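Long-range contacts in PlyP35 (Listeria phage P35, PDB 6S3Y), which probably binds the Listeria cell wall through the paired SH3-like C-terminal domains of a phage endolysin, anchoring the enzyme to its substrate: residues 4-12 against 102-112; 39-48 against 60-69. All coordinates share one frame; numbering follows the deposited sequence.

Interaction 1 of 2, residues 4-12 against 102-112; sequences ENINIVIKD and LKRGFKGITHP
Ile10 lays its side chain along that of Phe106, CB to CB at 4.0 Å, and its CD1 reaches the edge of the phenyl ring; one face of the ring is covered by Leu102 CD2, over its centre. CG1 of Ile10, turned away from its own carbonyl carbon (chi1 -88°), touches Leu102 CB and Phe106 CB, both at 4.1 Å, while CG2 drops to 3.4 Å from Lys103 O at the type II turn of residues 103-106. Gly105, at positive phi, fastens that turn to the strand by donating its N to Ile10 O at 3.0 Å. Beyond it, strands 6-10 and 107-110 pair antiparallel. On one face Ile8 CG2 meets Thr110 CG2 at 3.7 Å. The threonine hydroxyl, pointing away from its own backbone N (chi1 -172°), instead bonds to Pro119 O. On the other face Lys107 folds its chain alongside Val9, and its NZ bonds to Gly105 O at 2.7 Å on a lone pair. A water donates to both Asn7 OD1 and Gly108 O. Beside the turn, Asp12 OD1 meets Arg104 NE in a weak, bent salt bridge of 3.2 Å. Backbone bonds and branched aliphatic packing therefore probably hold these strands together more than charge does.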
loop_
_atom_site.group_PDB
_atom_site.type_symbol
_atom_site.label_atom_id
_atom_site.label_comp_id
_atom_site.label_asym_id
_atom_site.label_seq_id
_atom_site.Cartn_x
_atom_site.Cartn_y
_atom_site.Cartn_z
ATOM N N GLU A 4 19.193 -13.111 -11.655
ATOM C CA GLU A 4 17.859 -13.367 -12.179
ATOM C C GLU A 4 17.016 -12.099 -12.152
ATOM O O GLU A 4 17.215 -11.288 -11.252
ATOM C CB GLU A 4 17.102 -14.400 -11.344
ATOM C CG GLU A 4 17.802 -15.720 -11.231
ATOM C CD GLU A 4 16.922 -16.771 -10.559
ATOM O OE1 GLU A 4 16.348 -16.444 -9.490
ATOM O OE2 GLU A 4 16.756 -17.882 -11.132
ATOM N N ASN A 5 16.084 -11.953 -13.083
ATOM C CA ASN A 5 15.058 -10.882 -13.031
ATOM C C ASN A 5 13.681 -11.498 -12.753
ATOM O O ASN A 5 13.465 -12.701 -13.020
ATOM C CB ASN A 5 15.083 -9.944 -14.242
ATOM C CG ASN A 5 14.919 -10.660 -15.561
ATOM O OD1 ASN A 5 13.962 -11.411 -15.737
ATOM N ND2 ASN A 5 15.834 -10.412 -16.487
ATOM N N ILE A 6 12.794 -10.676 -12.202
ATOM C CA ILE A 6 11.386 -11.006 -11.850
ATOM C C ILE A 6 10.519 -9.943 -12.515
ATOM O O ILE A 6 10.778 -8.736 -12.312
ATOM C CB ILE A 6 11.210 -11.004 -10.320
ATOM C CG1 ILE A 6 12.213 -11.918 -9.614
ATOM C CG2 ILE A 6 9.777 -11.298 -9.949
ATOM C CD1 ILE A 6 12.034 -13.373 -10.010
ATOM N N ASN A 7 9.530 -10.359 -13.296
ATOM C CA ASN A 7 8.479 -9.447 -13.805
ATOM C C ASN A 7 7.413 -9.328 -12.712
ATOM O O ASN A 7 6.987 -10.365 -12.191
ATOM C CB ASN A 7 7.912 -9.951 -15.125
ATOM C CG ASN A 7 8.958 -9.921 -16.218
ATOM O OD1 ASN A 7 9.465 -8.864 -16.557
ATOM N ND2 ASN A 7 9.262 -11.070 -16.783
ATOM N N ILE A 8 7.013 -8.106 -12.382
ATOM C CA ILE A 8 6.028 -7.856 -11.299
ATOM C C ILE A 8 4.909 -6.986 -11.848
ATOM O O ILE A 8 5.132 -6.221 -12.805
ATOM C CB ILE A 8 6.685 -7.225 -10.059
ATOM C CG1 ILE A 8 7.107 -5.773 -10.303
ATOM C CG2 ILE A 8 7.829 -8.082 -9.568
ATOM C CD1 ILE A 8 7.590 -5.078 -9.009
ATOM N N VAL A 9 3.750 -7.092 -11.218
ATOM C CA VAL A 9 2.604 -6.187 -11.471
ATOM C C VAL A 9 2.098 -5.694 -10.115
ATOM O O VAL A 9 1.868 -6.515 -9.201
ATOM C CB VAL A 9 1.519 -6.868 -12.334
ATOM C CG1 VAL A 9 1.186 -8.236 -11.827
ATOM C CG2 VAL A 9 0.262 -6.017 -12.456
ATOM N N ILE A 10 1.979 -4.376 -9.991
ATOM C CA ILE A 10 1.510 -3.734 -8.739
ATOM C C ILE A 10 0.029 -4.129 -8.572
ATOM O O ILE A 10 -0.734 -4.068 -9.566
ATOM C CB ILE A 10 1.776 -2.221 -8.758
ATOM C CG1 ILE A 10 3.177 -1.896 -8.223
ATOM C CG2 ILE A 10 0.718 -1.457 -7.954
ATOM C CD1 ILE A 10 4.294 -2.656 -8.885
ATOM N N LYS A 11 -0.350 -4.531 -7.365
ATOM C CA LYS A 11 -1.710 -5.077 -7.084
ATOM C C LYS A 11 -2.784 -4.017 -7.330
ATOM O O LYS A 11 -2.493 -2.795 -7.258
ATOM C CB LYS A 11 -1.820 -5.612 -5.660
ATOM C CG LYS A 11 -0.981 -6.846 -5.381
ATOM C CD LYS A 11 -1.088 -7.269 -3.908
ATOM C CE LYS A 11 -0.399 -8.585 -3.660
ATOM N NZ LYS A 11 -0.310 -8.901 -2.226
ATOM N N ASP A 12 -4.009 -4.494 -7.532
ATOM C CA ASP A 12 -5.215 -3.662 -7.764
ATOM C C ASP A 12 -5.885 -3.348 -6.423
ATOM O O ASP A 12 -7.153 -3.289 -6.384
ATOM C CB ASP A 12 -6.178 -4.428 -8.693
ATOM C CG ASP A 12 -7.262 -3.533 -9.279
ATOM O OD1 ASP A 12 -6.935 -2.385 -9.667
ATOM O OD2 ASP A 12 -8.405 -3.987 -9.276
ATOM N N LEU A 102 3.162 4.335 -7.405
ATOM C CA LEU A 102 3.038 3.374 -8.521
ATOM C C LEU A 102 1.549 3.076 -8.775
ATOM O O LEU A 102 0.863 2.564 -7.863
ATOM C CB LEU A 102 3.821 2.113 -8.184
ATOM C CG LEU A 102 5.314 2.325 -7.936
ATOM C CD1 LEU A 102 6.008 1.025 -7.528
ATOM C CD2 LEU A 102 5.987 2.875 -9.177
ATOM N N LYS A 103 1.078 3.354 -9.984
ATOM C CA LYS A 103 -0.337 3.148 -10.400
ATOM C C LYS A 103 -0.699 1.681 -10.233
ATOM O O LYS A 103 0.182 0.802 -10.439
ATOM C CB LYS A 103 -0.556 3.638 -11.843
ATOM C CG LYS A 103 -1.705 4.587 -12.035
ATOM C CD LYS A 103 -2.137 4.767 -13.500
ATOM C CE LYS A 103 -3.216 5.822 -13.576
ATOM N NZ LYS A 103 -4.499 5.379 -12.968
ATOM N N ARG A 104 -1.943 1.397 -9.840
ATOM C CA ARG A 104 -2.436 -0.008 -9.851
ATOM C C ARG A 104 -2.121 -0.603 -11.227
ATOM O O ARG A 104 -2.330 0.092 -12.197
ATOM C CB ARG A 104 -3.929 -0.074 -9.522
ATOM C CG ARG A 104 -4.807 0.726 -10.468
ATOM C CD ARG A 104 -6.182 0.864 -9.810
ATOM N NE ARG A 104 -7.255 0.604 -10.790
ATOM C CZ ARG A 104 -7.930 1.527 -11.391
ATOM N NH1 ARG A 104 -7.744 2.808 -11.082
ATOM N NH2 ARG A 104 -8.852 1.177 -12.259
ATOM N N GLY A 105 -1.619 -1.827 -11.271
ATOM C CA GLY A 105 -1.291 -2.528 -12.527
ATOM C C GLY A 105 0.046 -2.115 -13.124
ATOM O O GLY A 105 0.394 -2.663 -14.169
ATOM N N PHE A 106 0.803 -1.218 -12.489
ATOM C CA PHE A 106 2.184 -0.866 -12.926
ATOM C C PHE A 106 2.975 -2.146 -13.194
ATOM O O PHE A 106 3.017 -3.012 -12.305
ATOM C CB PHE A 106 2.907 -0.008 -11.882
ATOM C CG PHE A 106 4.287 0.449 -12.296
ATOM C CD1 PHE A 106 4.448 1.610 -13.036
ATOM C CD2 PHE A 106 5.417 -0.288 -11.956
ATOM C CE1 PHE A 106 5.712 2.029 -13.442
ATOM C CE2 PHE A 106 6.677 0.139 -12.339
ATOM C CZ PHE A 106 6.824 1.292 -13.090
ATOM N N LYS A 107 3.592 -2.241 -14.366
ATOM C CA LYS A 107 4.417 -3.409 -14.772
ATOM C C LYS A 107 5.892 -3.061 -14.561
ATOM O O LYS A 107 6.342 -2.053 -15.100
ATOM C CB LYS A 107 4.138 -3.783 -16.238
ATOM C CG LYS A 107 2.677 -4.101 -16.583
ATOM C CD LYS A 107 2.095 -5.204 -15.726
ATOM C CE LYS A 107 0.703 -5.667 -16.135
ATOM N NZ LYS A 107 -0.366 -4.699 -15.772
ATOM N N GLY A 108 6.608 -3.828 -13.761
ATOM C CA GLY A 108 8.007 -3.511 -13.440
ATOM C C GLY A 108 8.901 -4.716 -13.542
ATOM O O GLY A 108 8.371 -5.837 -13.724
ATOM N N ILE A 109 10.202 -4.507 -13.384
ATOM C CA ILE A 109 11.206 -5.600 -13.304
ATOM C C ILE A 109 12.021 -5.384 -12.034
ATOM O O ILE A 109 12.377 -4.239 -11.758
ATOM C CB ILE A 109 12.079 -5.626 -14.567
ATOM C CG1 ILE A 109 11.234 -5.811 -15.838
ATOM C CG2 ILE A 109 13.130 -6.729 -14.466
ATOM C CD1 ILE A 109 12.028 -5.697 -17.129
ATOM N N THR A 110 12.262 -6.435 -11.280
ATOM C CA THR A 110 13.077 -6.404 -10.053
ATOM C C THR A 110 13.944 -7.658 -10.043
ATOM O O THR A 110 14.026 -8.321 -11.091
ATOM C CB THR A 110 12.206 -6.241 -8.801
ATOM O OG1 THR A 110 13.066 -6.024 -7.676
ATOM C CG2 THR A 110 11.328 -7.440 -8.542
ATOM N N HIS A 111 14.590 -7.941 -8.924
ATOM C CA HIS A 111 15.543 -9.065 -8.755
ATOM C C HIS A 111 15.262 -9.683 -7.406
ATOM O O HIS A 111 14.821 -8.968 -6.519
ATOM C CB HIS A 111 17.007 -8.586 -8.840
ATOM C CG HIS A 111 17.296 -7.873 -10.115
ATOM N ND1 HIS A 111 17.128 -6.519 -10.251
ATOM C CD2 HIS A 111 17.611 -8.347 -11.338
ATOM C CE1 HIS A 111 17.386 -6.178 -11.487
ATOM N NE2 HIS A 111 17.684 -7.275 -12.174
ATOM N N PRO A 112 15.529 -10.992 -7.234
ATOM C CA PRO A 112 15.376 -11.669 -5.953
ATOM C C PRO A 112 16.072 -10.872 -4.860
ATOM O O PRO A 112 17.211 -10.518 -5.037
ATOM C CB PRO A 112 16.073 -13.032 -6.110
ATOM C CG PRO A 112 16.036 -13.275 -7.590
ATOM C CD PRO A 112 16.020 -11.910 -8.261
HETATM O O HOH W 1 7.847 -6.498 -16.551
#

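Interaction 2 of 2, residues 39-48 against 60-69; sequences LTKHNSHWYT and GYIYHSMAKV
Trp46 and Tyr63 meet as a T-shaped pair: the tyrosine edge, through CD1, stands over one face of the indole near its rim, with the planes at 89°. Tyr63 CB lies over the six-membered ring in a CH-pi contact, 4.2 Å from its centroid, and the backbone from Tyr61 C to Ile62 N runs past the indole edge. One face of the Tyr63 ring receives His64 ND1. A second edge-to-face pair puts Tyr61 CE2 over the centre of the His42 imidazole, while Thr48 OG1 sits above a face of Tyr61, toward its rim. Tyr47 carries the aliphatic CD of Lys41 on one face; its edge meets His64 CA, and its OH lies 3.4 Å from Val69 CG2. Side chains alternate between the two faces of antiparallel strands 46-53 and 56-63, a beta hairpin of the SH3-like domain: Trp46, Thr48, Tyr61 and Tyr63 occupy one face, Tyr47 and Ile62 the other. Pro20 packs on the Trp46 and Tyr61 side, whereas Ile62 CG2 meets Leu39 CD1 at 3.8 Å beside Phe16. Tyr47 and Ile62 exchange two backbone bonds, and His45 O accepts from His64 N at 2.8 Å, with a weak hydrogen bond from His64 ND1. Asn43 OD1 takes the N-H of His45 in an Asx turn that shapes the connecting loop. Thr48 chi1 of -174° swings OG1 to the side of the carbonyl carbon, from where it donates to Gly60 O at 2.7 Å; Thr48 OG1 also bonds to Arg59 NH1.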
loop_
_atom_site.group_PDB
_atom_site.type_symbol
_atom_site.label_atom_id
_atom_site.label_comp_id
_atom_site.label_asym_id
_atom_site.label_seq_id
_atom_site.Cartn_x
_atom_site.Cartn_y
_atom_site.Cartn_z
ATOM N N LEU A 39 -14.344 4.816 7.603
ATOM C CA LEU A 39 -13.010 5.120 8.157
ATOM C C LEU A 39 -13.153 6.321 9.094
ATOM O O LEU A 39 -14.160 7.024 9.016
ATOM C CB LEU A 39 -12.022 5.435 7.023
ATOM C CG LEU A 39 -11.667 4.284 6.087
ATOM C CD1 LEU A 39 -10.848 4.780 4.910
ATOM C CD2 LEU A 39 -10.934 3.148 6.768
ATOM N N THR A 40 -12.117 6.606 9.875
ATOM C CA THR A 40 -11.970 7.863 10.641
ATOM C C THR A 40 -10.570 8.389 10.361
ATOM O O THR A 40 -9.626 7.562 10.355
ATOM C CB THR A 40 -12.291 7.622 12.121
ATOM O OG1 THR A 40 -13.586 7.039 12.208
ATOM C CG2 THR A 40 -12.262 8.901 12.919
ATOM N N LYS A 41 -10.436 9.696 10.137
ATOM C CA LYS A 41 -9.096 10.306 9.974
ATOM C C LYS A 41 -8.270 10.003 11.238
ATOM O O LYS A 41 -8.806 10.173 12.307
ATOM C CB LYS A 41 -9.198 11.813 9.746
ATOM C CG LYS A 41 -7.933 12.458 9.175
ATOM C CD LYS A 41 -7.682 12.088 7.760
ATOM C CE LYS A 41 -6.540 12.899 7.164
ATOM N NZ LYS A 41 -5.538 12.035 6.483
ATOM N N HIS A 42 -7.046 9.507 11.067
ATOM C CA HIS A 42 -6.170 9.064 12.172
ATOM C C HIS A 42 -5.089 10.113 12.410
ATOM O O HIS A 42 -4.822 10.420 13.572
ATOM C CB HIS A 42 -5.585 7.687 11.895
ATOM C CG HIS A 42 -4.567 7.255 12.886
ATOM N ND1 HIS A 42 -4.848 7.010 14.197
ATOM C CD2 HIS A 42 -3.251 7.050 12.736
ATOM C CE1 HIS A 42 -3.737 6.678 14.827
ATOM N NE2 HIS A 42 -2.740 6.680 13.944
ATOM N N ASN A 43 -4.449 10.583 11.348
ATOM C CA ASN A 43 -3.491 11.723 11.408
ATOM C C ASN A 43 -3.444 12.365 10.019
ATOM O O ASN A 43 -4.345 12.086 9.228
ATOM C CB ASN A 43 -2.128 11.306 11.961
ATOM C CG ASN A 43 -1.283 10.451 11.049
ATOM O OD1 ASN A 43 -1.690 10.123 9.930
ATOM N ND2 ASN A 43 -0.130 10.022 11.536
ATOM N N SER A 44 -2.467 13.205 9.725
ATOM C CA SER A 44 -2.423 13.955 8.443
ATOM C C SER A 44 -2.348 12.996 7.254
ATOM O O SER A 44 -2.857 13.357 6.210
ATOM C CB SER A 44 -1.288 14.940 8.407
ATOM O OG SER A 44 -0.078 14.248 8.594
ATOM N N HIS A 45 -1.750 11.815 7.392
ATOM C CA HIS A 45 -1.434 10.908 6.266
ATOM C C HIS A 45 -2.234 9.603 6.331
ATOM O O HIS A 45 -2.123 8.829 5.366
ATOM C CB HIS A 45 0.080 10.676 6.194
ATOM C CG HIS A 45 0.817 11.839 5.621
ATOM N ND1 HIS A 45 0.841 13.075 6.240
ATOM C CD2 HIS A 45 1.558 11.969 4.496
ATOM C CE1 HIS A 45 1.548 13.924 5.506
ATOM N NE2 HIS A 45 1.991 13.271 4.434
ATOM N N TRP A 46 -2.990 9.339 7.382
ATOM C CA TRP A 46 -3.603 8.004 7.598
ATOM C C TRP A 46 -5.050 8.123 8.057
ATOM O O TRP A 46 -5.413 9.092 8.749
ATOM C CB TRP A 46 -2.811 7.165 8.598
ATOM C CG TRP A 46 -1.443 6.785 8.126
ATOM C CD1 TRP A 46 -0.317 7.556 8.188
ATOM C CD2 TRP A 46 -1.061 5.549 7.494
ATOM N NE1 TRP A 46 0.727 6.885 7.626
ATOM C CE2 TRP A 46 0.309 5.649 7.194
ATOM C CE3 TRP A 46 -1.740 4.376 7.151
ATOM C CZ2 TRP A 46 1.017 4.611 6.593
ATOM C CZ3 TRP A 46 -1.043 3.353 6.551
ATOM C CH2 TRP A 46 0.321 3.463 6.292
ATOM N N TYR A 47 -5.832 7.116 7.677
ATOM C CA TYR A 47 -7.189 6.807 8.160
ATOM C C TYR A 47 -7.064 5.539 8.990
ATOM O O TYR A 47 -6.150 4.739 8.751
ATOM C CB TYR A 47 -8.182 6.624 6.999
ATOM C CG TYR A 47 -8.543 7.893 6.284
ATOM C CD1 TYR A 47 -9.572 8.693 6.738
ATOM C CD2 TYR A 47 -7.838 8.321 5.171
ATOM C CE1 TYR A 47 -9.896 9.883 6.099
ATOM C CE2 TYR A 47 -8.138 9.515 4.532
ATOM C CZ TYR A 47 -9.170 10.295 4.997
ATOM O OH TYR A 47 -9.469 11.495 4.413
ATOM N N THR A 48 -8.002 5.336 9.907
ATOM C CA THR A 48 -8.158 4.059 10.618
ATOM C C THR A 48 -9.605 3.606 10.477
ATOM O O THR A 48 -10.451 4.424 10.146
ATOM C CB THR A 48 -7.698 4.176 12.078
ATOM O OG1 THR A 48 -7.745 2.877 12.673
ATOM C CG2 THR A 48 -8.539 5.135 12.882
ATOM N N GLY A 60 -7.523 -1.413 11.513
ATOM C CA GLY A 60 -6.497 -1.196 10.489
ATOM C C GLY A 60 -6.302 0.270 10.183
ATOM O O GLY A 60 -7.049 1.123 10.711
ATOM N N TYR A 61 -5.302 0.532 9.341
ATOM C CA TYR A 61 -4.853 1.884 8.969
ATOM C C TYR A 61 -4.584 1.893 7.464
ATOM O O TYR A 61 -3.901 0.988 6.973
ATOM C CB TYR A 61 -3.580 2.237 9.752
ATOM C CG TYR A 61 -3.764 2.204 11.246
ATOM C CD1 TYR A 61 -3.612 1.028 11.961
ATOM C CD2 TYR A 61 -4.118 3.345 11.934
ATOM C CE1 TYR A 61 -3.820 0.984 13.341
ATOM C CE2 TYR A 61 -4.307 3.335 13.308
ATOM C CZ TYR A 61 -4.165 2.144 14.012
ATOM O OH TYR A 61 -4.367 2.067 15.356
ATOM N N ILE A 62 -5.038 2.932 6.778
ATOM C CA ILE A 62 -4.818 3.039 5.324
ATOM C C ILE A 62 -4.386 4.459 4.985
ATOM O O ILE A 62 -4.940 5.429 5.533
ATOM C CB ILE A 62 -6.067 2.556 4.544
ATOM C CG1 ILE A 62 -5.794 2.568 3.040
ATOM C CG2 ILE A 62 -7.300 3.355 4.905
ATOM C CD1 ILE A 62 -6.734 1.678 2.244
ATOM N N TYR A 63 -3.407 4.569 4.097
ATOM C CA TYR A 63 -2.768 5.856 3.742
ATOM C C TYR A 63 -3.759 6.723 2.990
ATOM O O TYR A 63 -4.578 6.179 2.240
ATOM C CB TYR A 63 -1.492 5.528 2.978
ATOM C CG TYR A 63 -0.577 6.694 2.731
ATOM C CD1 TYR A 63 0.392 7.044 3.657
ATOM C CD2 TYR A 63 -0.649 7.416 1.555
ATOM C CE1 TYR A 63 1.294 8.072 3.411
ATOM C CE2 TYR A 63 0.243 8.441 1.290
ATOM C CZ TYR A 63 1.221 8.764 2.219
ATOM O OH TYR A 63 2.069 9.791 1.964
ATOM N N HIS A 64 -3.710 8.033 3.188
ATOM C CA HIS A 64 -4.790 8.988 2.814
ATOM C C HIS A 64 -5.047 8.945 1.306
ATOM O O HIS A 64 -6.220 9.078 0.910
ATOM C CB HIS A 64 -4.457 10.396 3.299
ATOM C CG HIS A 64 -3.413 11.083 2.503
ATOM N ND1 HIS A 64 -2.054 10.744 2.551
ATOM C CD2 HIS A 64 -3.530 12.066 1.608
ATOM C CE1 HIS A 64 -1.387 11.516 1.728
ATOM N NE2 HIS A 64 -2.261 12.339 1.145
ATOM N N SER A 65 -4.010 8.745 0.481
ATOM C CA SER A 65 -4.174 8.775 -1.003
ATOM C C SER A 65 -4.851 7.506 -1.507
ATOM O O SER A 65 -5.231 7.432 -2.657
ATOM C CB SER A 65 -2.867 9.062 -1.678
ATOM O OG SER A 65 -1.917 8.037 -1.422
HETATM N N MSE A 66 -5.029 6.483 -0.651
HETATM C CA MSE A 66 -5.738 5.270 -1.036
HETATM C C MSE A 66 -7.222 5.292 -0.629
HETATM O O MSE A 66 -7.920 4.289 -0.804
HETATM C CB MSE A 66 -5.043 4.047 -0.454
HETATM C CG MSE A 66 -3.616 3.945 -0.881
HETATM SE SE MSE A 66 -2.691 2.611 0.135
HETATM C CE MSE A 66 -0.910 2.753 -0.668
ATOM N N ALA A 67 -7.710 6.419 -0.109
ATOM C CA ALA A 67 -9.093 6.522 0.322
ATOM C C ALA A 67 -9.678 7.859 -0.125
ATOM O O ALA A 67 -9.184 8.902 0.300
ATOM C CB ALA A 67 -9.221 6.375 1.824
ATOM N N LYS A 68 -10.721 7.806 -0.941
ATOM C CA LYS A 68 -11.436 8.989 -1.471
ATOM C C LYS A 68 -12.707 9.169 -0.637
ATOM O O LYS A 68 -13.585 8.298 -0.720
ATOM C CB LYS A 68 -11.710 8.748 -2.967
ATOM C CG LYS A 68 -12.369 9.888 -3.713
ATOM C CD LYS A 68 -12.711 9.488 -5.151
ATOM C CE LYS A 68 -13.685 8.321 -5.188
ATOM N NZ LYS A 68 -14.083 7.920 -6.556
ATOM N N VAL A 69 -12.788 10.230 0.148
ATOM C CA VAL A 69 -13.946 10.501 1.055
ATOM C C VAL A 69 -15.114 11.063 0.205
ATOM O O VAL A 69 -14.914 12.066 -0.462
ATOM C CB VAL A 69 -13.571 11.494 2.175
ATOM C CG1 VAL A 69 -14.783 11.880 3.002
ATOM C CG2 VAL A 69 -12.509 10.975 3.081
#

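How the interactions relate
Interactions 1 and 2 lie on opposite sides of the chain's centre, their own centres 25 Å apart and their nearest atoms about 7 Å apart without touching. Interaction 2 is local, joining strands of one SH3-like domain. Interaction 1 instead ties the N-terminal strand to residues 102-112, some 90 residues later in the chain. Strand 78-89 relates them: Val78 touches Tyr47 and Val69 of interaction 2, while Ala86 and Cys88 meet Ile10 and Leu102 of interaction 1. Strand 6-17 also serves both, supplying Ile6 to Ile10 to one contact and Phe16 to the other. No ligand marks a cell-wall binding site near either contact.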